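Long-range contact in capsid protein (Penaeus vannamei nodavirus, PDB 5YKZ), which forms the capsid of a shrimp nodavirus, its protruding domain, the part described here, probably building the dimeric surface spikes: residues G55-L59 against K106-T110. Sequence-based numbering, arbitrary orientation.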
loop_
_atom_site.group_PDB
_atom_site.type_symbol
_atom_site.label_atom_id
_atom_site.label_comp_id
_atom_site.label_asym_id
_atom_site.label_seq_id
_atom_site.Cartn_x
_atom_site.Cartn_y
_atom_site.Cartn_z
ATOM N N GLY B 55 16.250 12.058 11.878
ATOM C CA GLY B 55 15.806 12.433 10.543
ATOM C C GLY B 55 14.681 11.551 10.044
ATOM O O GLY B 55 14.366 10.510 10.602
ATOM N N ILE B 56 14.030 12.036 9.012
ATOM C CA ILE B 56 12.796 11.450 8.495
ATOM C C ILE B 56 13.117 10.614 7.227
ATOM O O ILE B 56 13.700 11.138 6.284
ATOM C CB ILE B 56 11.806 12.497 8.207
ATOM C CG1 ILE B 56 11.520 13.449 9.435
ATOM C CG2 ILE B 56 10.465 11.860 7.762
ATOM C CD1 ILE B 56 10.702 14.689 9.065
ATOM N N TYR B 57 12.608 9.388 7.186
ATOM C CA TYR B 57 12.593 8.559 5.973
ATOM C C TYR B 57 11.537 9.153 5.051
ATOM O O TYR B 57 10.332 9.131 5.395
ATOM C CB TYR B 57 12.260 7.126 6.311
ATOM C CG TYR B 57 12.310 6.205 5.113
ATOM C CD1 TYR B 57 11.273 6.081 4.259
ATOM C CD2 TYR B 57 13.429 5.458 4.848
ATOM C CE1 TYR B 57 11.344 5.284 3.125
ATOM C CE2 TYR B 57 13.522 4.611 3.775
ATOM C CZ TYR B 57 12.459 4.566 2.878
ATOM O OH TYR B 57 12.514 3.762 1.746
ATOM N N ILE B 58 11.937 9.684 3.880
ATOM C CA ILE B 58 11.061 10.210 2.872
ATOM C C ILE B 58 11.505 9.728 1.530
ATOM O O ILE B 58 12.596 10.126 1.050
ATOM C CB ILE B 58 11.059 11.768 2.874
ATOM C CG1 ILE B 58 10.729 12.351 4.275
ATOM C CG2 ILE B 58 10.021 12.263 1.875
ATOM C CD1 ILE B 58 10.729 13.867 4.376
ATOM N N LEU B 59 10.695 8.889 0.920
ATOM C CA LEU B 59 10.972 8.326 -0.391
ATOM C C LEU B 59 9.924 8.788 -1.348
ATOM O O LEU B 59 8.688 8.751 -0.990
ATOM C CB LEU B 59 11.023 6.804 -0.296
ATOM C CG LEU B 59 11.246 6.063 -1.627
ATOM C CD1 LEU B 59 12.007 4.801 -1.433
ATOM C CD2 LEU B 59 9.887 5.716 -2.273
ATOM N N LYS B 106 18.831 7.313 6.041
ATOM C CA LYS B 106 17.690 6.524 6.481
ATOM C C LYS B 106 17.707 5.254 5.654
ATOM O O LYS B 106 17.219 5.245 4.517
ATOM C CB LYS B 106 16.394 7.320 6.325
ATOM C CG LYS B 106 16.387 8.667 7.001
ATOM C CD LYS B 106 16.585 8.599 8.506
ATOM C CE LYS B 106 15.449 7.881 9.191
ATOM N NZ LYS B 106 15.598 7.958 10.658
ATOM N N LYS B 107 18.318 4.216 6.201
ATOM C CA LYS B 107 18.602 2.993 5.460
ATOM C C LYS B 107 17.547 1.912 5.649
ATOM O O LYS B 107 17.789 0.720 5.363
ATOM C CB LYS B 107 19.993 2.407 5.856
ATOM C CG LYS B 107 21.180 3.321 5.731
ATOM C CD LYS B 107 21.244 3.771 4.305
ATOM C CE LYS B 107 22.633 4.496 4.012
ATOM N NZ LYS B 107 22.646 5.141 2.705
ATOM N N GLN B 108 16.369 2.320 6.155
ATOM C CA GLN B 108 15.261 1.387 6.367
ATOM C C GLN B 108 14.861 0.795 5.009
ATOM O O GLN B 108 15.161 1.310 3.954
ATOM C CB GLN B 108 14.069 2.119 7.001
ATOM C CG GLN B 108 14.335 2.508 8.443
ATOM C CD GLN B 108 15.175 3.764 8.653
ATOM O OE1 GLN B 108 15.429 4.489 7.714
ATOM N NE2 GLN B 108 15.637 3.958 9.899
ATOM N N THR B 109 14.117 -0.315 5.067
ATOM C CA THR B 109 13.688 -1.051 3.896
ATOM C C THR B 109 12.217 -0.866 3.673
ATOM O O THR B 109 11.383 -1.193 4.547
ATOM C CB THR B 109 13.990 -2.535 4.044
ATOM O OG1 THR B 109 15.419 -2.733 4.195
ATOM C CG2 THR B 109 13.595 -3.303 2.802
ATOM N N THR B 110 11.886 -0.344 2.501
ATOM C CA THR B 110 10.480 -0.249 2.064
ATOM C C THR B 110 10.444 -0.831 0.661
ATOM O O THR B 110 11.469 -1.138 0.056
ATOM C CB THR B 110 9.940 1.153 2.124
ATOM O OG1 THR B 110 10.506 1.954 1.103
ATOM C CG2 THR B 110 10.145 1.784 3.491
#
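Tyr57 lays its phenol ring across the concave side of the 106-110 loop, where it meets the side chains of Lys106, Gln108 and Thr110. The setting is the all-beta protruding domain of the capsid protein, built from antiparallel strands: residues 55-59 lead into strand 58-63, while 106-110 belong to the connection between strands 95-101 and 111-118. The contact therefore joins the entrance of one strand to the approach of another, with the tyrosine as its buried centre. Its t rotamer carries the ring alongside the loop, so that CD2 lies 3.8 Å from Lys106 CB and 3.6 Å from Gln108 OE1, an oxygen that is buried here without a polar partner. Phe50 meets the same ring obliquely, and Leu101 and Ile72 from strands 95-101 and 66-73 add further packing around it.

At the other end of the contact, Lys106 folds back along the backbone of 55-57. Three successive m torsions curl its aliphatic chain, bringing CG to 3.7 Å from Ile56 O and CE to 3.8 Å from Tyr57 N, and the ammonium group NZ donates a 2.8 Å hydrogen bond to Gly55 O. The charge itself is met by a salt bridge to Glu53, whose carboxylate also accepts a hydrogen bond from Gln108 NE2, tying both loop side chains to the segment just before Gly55. Beyond the ring, Leu59 CD1 comes within 4.1 Å of Thr110 OG1, and that same hydroxyl oxygen shares a 2.8 Å hydrogen bond with Tyr57 OH.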